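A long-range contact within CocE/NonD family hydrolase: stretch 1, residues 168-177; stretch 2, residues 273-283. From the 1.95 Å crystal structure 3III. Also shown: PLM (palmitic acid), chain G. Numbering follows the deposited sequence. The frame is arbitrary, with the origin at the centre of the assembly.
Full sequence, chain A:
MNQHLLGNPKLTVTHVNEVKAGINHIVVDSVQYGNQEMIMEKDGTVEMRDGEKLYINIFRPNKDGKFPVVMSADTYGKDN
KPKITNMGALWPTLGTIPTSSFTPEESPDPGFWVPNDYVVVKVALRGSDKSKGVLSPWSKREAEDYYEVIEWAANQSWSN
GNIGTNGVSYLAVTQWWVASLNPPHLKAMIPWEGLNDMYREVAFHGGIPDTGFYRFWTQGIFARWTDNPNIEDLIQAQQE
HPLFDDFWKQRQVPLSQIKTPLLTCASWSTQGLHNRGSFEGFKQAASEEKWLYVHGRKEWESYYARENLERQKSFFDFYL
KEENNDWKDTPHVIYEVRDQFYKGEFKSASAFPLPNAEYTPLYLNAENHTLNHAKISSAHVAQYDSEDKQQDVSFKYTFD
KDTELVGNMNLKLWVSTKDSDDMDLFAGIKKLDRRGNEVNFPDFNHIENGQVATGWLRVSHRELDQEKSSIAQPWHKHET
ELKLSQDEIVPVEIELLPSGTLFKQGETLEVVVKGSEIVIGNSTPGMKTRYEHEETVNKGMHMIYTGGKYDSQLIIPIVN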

# COMPACT_ATOMS: atom_id res chain seq x y z
N VAL A 168 3.90 7.89 4.74
CA VAL A 168 3.21 7.22 3.62
C VAL A 168 4.21 6.50 2.74
O VAL A 168 5.34 7.01 2.54
CB VAL A 168 2.44 8.30 2.77
CG1 VAL A 168 1.72 7.67 1.60
CG2 VAL A 168 1.42 9.05 3.74
N SER A 169 3.77 5.38 2.20
CA SER A 169 4.45 4.63 1.13
C SER A 169 5.81 4.14 1.68
O SER A 169 5.82 3.40 2.65
CB SER A 169 4.56 5.46 -0.14
OG SER A 169 5.14 4.68 -1.17
N TYR A 170 6.95 4.52 1.11
CA TYR A 170 8.27 4.06 1.64
C TYR A 170 8.36 4.37 3.16
O TYR A 170 8.84 3.56 3.94
CB TYR A 170 9.41 4.78 0.93
CG TYR A 170 10.80 4.20 1.04
CD1 TYR A 170 11.46 3.78 -0.12
CD2 TYR A 170 11.50 4.17 2.25
CE1 TYR A 170 12.76 3.28 -0.06
CE2 TYR A 170 12.80 3.65 2.33
CZ TYR A 170 13.43 3.21 1.15
OH TYR A 170 14.73 2.72 1.21
N LEU A 171 7.83 5.53 3.57
CA LEU A 171 7.82 5.97 4.95
C LEU A 171 6.92 5.11 5.87
O LEU A 171 7.01 5.21 7.10
CB LEU A 171 7.47 7.47 5.05
CG LEU A 171 8.38 8.51 4.33
CD1 LEU A 171 8.40 8.44 2.84
CD2 LEU A 171 7.89 9.90 4.81
N ALA A 172 5.99 4.36 5.27
CA ALA A 172 5.17 3.36 5.95
C ALA A 172 5.84 1.99 5.97
O ALA A 172 5.86 1.30 7.01
CB ALA A 172 3.76 3.26 5.31
N VAL A 173 6.41 1.57 4.82
CA VAL A 173 7.06 0.25 4.75
C VAL A 173 8.20 0.16 5.78
O VAL A 173 8.35 -0.84 6.49
CB VAL A 173 7.64 -0.05 3.34
CG1 VAL A 173 8.35 -1.46 3.29
CG2 VAL A 173 6.59 0.10 2.24
N THR A 174 8.98 1.23 5.90
CA THR A 174 10.08 1.25 6.88
C THR A 174 9.59 1.15 8.33
O THR A 174 10.34 0.73 9.20
CB THR A 174 10.97 2.49 6.72
OG1 THR A 174 10.17 3.69 6.77
CG2 THR A 174 11.75 2.47 5.41
N GLN A 175 8.35 1.55 8.58
CA GLN A 175 7.75 1.39 9.93
C GLN A 175 7.40 -0.06 10.20
O GLN A 175 7.69 -0.55 11.26
CB GLN A 175 6.51 2.21 10.08
CG GLN A 175 6.74 3.72 9.92
CD GLN A 175 5.44 4.47 10.18
OE1 GLN A 175 4.87 4.36 11.27
NE2 GLN A 175 4.97 5.25 9.17
N TRP A 176 6.80 -0.76 9.23
CA TRP A 176 6.56 -2.18 9.47
C TRP A 176 7.89 -2.85 9.79
O TRP A 176 8.00 -3.66 10.71
CB TRP A 176 5.95 -2.86 8.24
CG TRP A 176 4.55 -2.41 7.84
CD1 TRP A 176 4.18 -1.91 6.61
CD2 TRP A 176 3.33 -2.49 8.62
NE1 TRP A 176 2.84 -1.63 6.61
CE2 TRP A 176 2.29 -2.03 7.80
CE3 TRP A 176 3.02 -2.96 9.92
CZ2 TRP A 176 0.96 -1.94 8.24
CZ3 TRP A 176 1.68 -2.91 10.34
CH2 TRP A 176 0.67 -2.40 9.51
N TRP A 177 8.89 -2.56 8.98
CA TRP A 177 10.23 -3.08 9.23
C TRP A 177 10.80 -2.79 10.65
O TRP A 177 11.13 -3.72 11.39
CB TRP A 177 11.22 -2.65 8.11
CG TRP A 177 11.29 -3.71 7.03
CD1 TRP A 177 10.81 -3.64 5.75
CD2 TRP A 177 11.86 -5.03 7.15
NE1 TRP A 177 11.05 -4.79 5.09
CE2 TRP A 177 11.68 -5.67 5.92
CE3 TRP A 177 12.49 -5.72 8.19
CZ2 TRP A 177 12.11 -6.98 5.71
CZ3 TRP A 177 12.93 -7.01 7.97
CH2 TRP A 177 12.76 -7.62 6.75
N LEU A 273 0.09 -2.15 -5.21
CA LEU A 273 1.25 -1.66 -4.47
C LEU A 273 1.00 -1.87 -2.96
O LEU A 273 1.27 -2.96 -2.47
CB LEU A 273 1.57 -0.20 -4.81
CG LEU A 273 2.91 0.31 -4.24
CD1 LEU A 273 4.10 -0.53 -4.75
CD2 LEU A 273 3.08 1.80 -4.60
N HIS A 274 0.46 -0.90 -2.25
CA HIS A 274 0.39 -0.99 -0.78
C HIS A 274 -0.79 -1.73 -0.15
O HIS A 274 -0.76 -2.05 1.04
CB HIS A 274 0.55 0.38 -0.13
CG HIS A 274 1.81 1.10 -0.53
ND1 HIS A 274 3.07 0.57 -0.34
CD2 HIS A 274 1.98 2.29 -1.16
CE1 HIS A 274 3.96 1.44 -0.78
NE2 HIS A 274 3.33 2.49 -1.29
N ASN A 275 -1.87 -1.92 -0.90
CA ASN A 275 -3.12 -2.41 -0.33
C ASN A 275 -2.95 -3.76 0.37
O ASN A 275 -3.29 -3.87 1.53
CB ASN A 275 -4.22 -2.37 -1.41
CG ASN A 275 -5.36 -3.33 -1.18
OD1 ASN A 275 -5.14 -4.52 -1.06
ND2 ASN A 275 -6.61 -2.80 -1.17
N ARG A 276 -2.37 -4.75 -0.31
CA ARG A 276 -2.32 -6.10 0.26
C ARG A 276 -1.62 -6.09 1.60
O ARG A 276 -2.12 -6.68 2.57
CB ARG A 276 -1.64 -7.08 -0.69
CG ARG A 276 -1.57 -8.48 -0.17
CD ARG A 276 -0.96 -9.44 -1.19
NE ARG A 276 -1.00 -10.81 -0.72
CZ ARG A 276 -0.20 -11.33 0.20
NH1 ARG A 276 0.79 -10.60 0.74
NH2 ARG A 276 -0.36 -12.59 0.58
N GLY A 277 -0.46 -5.47 1.64
CA GLY A 277 0.40 -5.47 2.82
C GLY A 277 -0.08 -4.55 3.92
O GLY A 277 0.23 -4.79 5.09
N SER A 278 -0.86 -3.52 3.57
CA SER A 278 -1.46 -2.67 4.57
C SER A 278 -2.39 -3.54 5.42
O SER A 278 -2.34 -3.50 6.68
CB SER A 278 -2.18 -1.45 3.94
OG SER A 278 -1.28 -0.61 3.23
N PHE A 279 -3.20 -4.36 4.76
CA PHE A 279 -4.12 -5.26 5.47
C PHE A 279 -3.35 -6.35 6.19
O PHE A 279 -3.70 -6.71 7.34
CB PHE A 279 -5.12 -5.89 4.50
CG PHE A 279 -6.24 -4.96 4.10
CD1 PHE A 279 -7.30 -4.73 4.95
CD2 PHE A 279 -6.18 -4.26 2.91
CE1 PHE A 279 -8.33 -3.89 4.61
CE2 PHE A 279 -7.20 -3.37 2.56
CZ PHE A 279 -8.26 -3.16 3.44
N GLU A 280 -2.31 -6.93 5.52
CA GLU A 280 -1.51 -7.95 6.18
C GLU A 280 -0.89 -7.46 7.48
O GLU A 280 -0.85 -8.21 8.50
CB GLU A 280 -0.42 -8.58 5.31
CG GLU A 280 -0.91 -9.54 4.20
CD GLU A 280 -1.94 -10.56 4.67
OE1 GLU A 280 -1.67 -11.20 5.70
OE2 GLU A 280 -3.00 -10.71 4.00
N GLY A 281 -0.42 -6.20 7.46
CA GLY A 281 0.23 -5.62 8.64
C GLY A 281 -0.74 -5.53 9.78
O GLY A 281 -0.45 -5.92 10.92
N PHE A 282 -1.92 -5.00 9.47
CA PHE A 282 -2.95 -4.87 10.52
C PHE A 282 -3.35 -6.24 11.06
O PHE A 282 -3.49 -6.41 12.28
CB PHE A 282 -4.15 -4.13 10.02
CG PHE A 282 -5.28 -4.08 11.01
CD1 PHE A 282 -5.21 -3.27 12.13
CD2 PHE A 282 -6.36 -4.94 10.88
CE1 PHE A 282 -6.27 -3.25 13.10
CE2 PHE A 282 -7.39 -4.94 11.80
CZ PHE A 282 -7.36 -4.11 12.92
N LYS A 283 -3.55 -7.19 10.17
CA LYS A 283 -4.05 -8.51 10.56
C LYS A 283 -3.05 -9.27 11.40
O LYS A 283 -3.42 -9.84 12.38
CB LYS A 283 -4.46 -9.39 9.36
CG LYS A 283 -5.68 -8.93 8.58
CD LYS A 283 -6.09 -9.91 7.49
CE LYS A 283 -5.00 -10.15 6.45
NZ LYS A 283 -5.38 -11.02 5.27
C1 PLM G . 6.40 6.26 -3.73
O1 PLM G . 6.90 5.79 -2.71
O2 PLM G . 5.16 6.19 -3.85
C2 PLM G . 7.29 6.85 -4.77
C3 PLM G . 6.51 7.61 -5.84
C4 PLM G . 7.36 8.37 -6.85
C5 PLM G . 6.55 9.36 -7.74
C6 PLM G . 7.16 9.71 -9.13
C7 PLM G . 7.32 11.18 -9.57
C8 PLM G . 6.23 11.79 -10.49

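Two helices, one running through residues 170-177 and the other through 275-283, lie side by side with their N-to-C directions 31° apart, and their axes come no closer than 11.6 Å. At that distance the backbones leave a gap that a few side chains must span, and the buried surface is modest, 256 Å² with both sides summed. Contact gathers at two places along the pair: Ser169 against His274 at the N-terminal end, with CA atoms 7.2 Å apart, and Trp176 against Gly281 two turns further on, with CA atoms 7.3 Å apart.

Ser169 sits at the N-cap position, in a strained-looking backbone conformation with positive phi (63/-119). Its side chain makes no capping bond; with chi1 t, OG is instead directed out of the turn. The backbone carbonyl of Ser169 still joins the helix, accepting from Ala172 N (2.8 Å) and Val173 N (2.9 Å). His274 points its CA-to-CB bond toward stretch 1, and chi1 m with chi2 at -57° carries the imidazole across the gap so that NE2 donates to Ser169 OG over 2.8 Å. The serine oxygen lies near the plane of the ring, at its edge, where the NE2 hydrogen projects. Ser169 OG in turn donates to O1 of the palmitic acid at 2.6 Å, so the hydroxyl accepts from the histidine and gives to the ligand. The other ring nitrogen, His274 ND1, is hydrogen-bonded elsewhere in the structure, which leaves the imidazole held at both nitrogens. A serine-histidine pair of this kind is what a hydrolase would be expected to use in catalysis. One helical turn beyond Ser169, Val173, with chi1 t, adds a nonpolar contact, its CG2 lying 4.2 Å from His274 CE1.

At the second site Trp176 does the bridging. Its CA-to-CB bond points toward stretch 2, and chi1 m with chi2 at 124° extends the indole across to the neighbouring helix. There Gly281 receives it: the glycine CA lies 3.6 Å from the centroid of the six-membered ring, 24° off the normal, a CH-pi contact over one face, and Trp176 CH2 is 3.4 Å from Gly281 CA. The absence of a side chain makes this fit possible, because an ideal CB on Gly281 would stand 2.2 Å from Trp176 CH2, a clash. The same end of the indole also meets backbone, with CZ2 4.0 Å from Ser278 O and CH2 3.7 Å from Phe282 N. Trp176 NE1 is satisfied elsewhere in the structure.

Other side chains serve their own helices. Ser278 points away from stretch 1; chi1 m turns its OG back to donate to His274 O at 2.7 Å, the carbonyl that also accepts from Ser278 N at 2.9 Å. Gln175, out of reach of stretch 2, bends at chi3 (59°) so that NE2 donates to Leu171 O at 2.9 Å. Lys283 NZ forms a salt bridge with Glu280 OE2 at 2.7 Å.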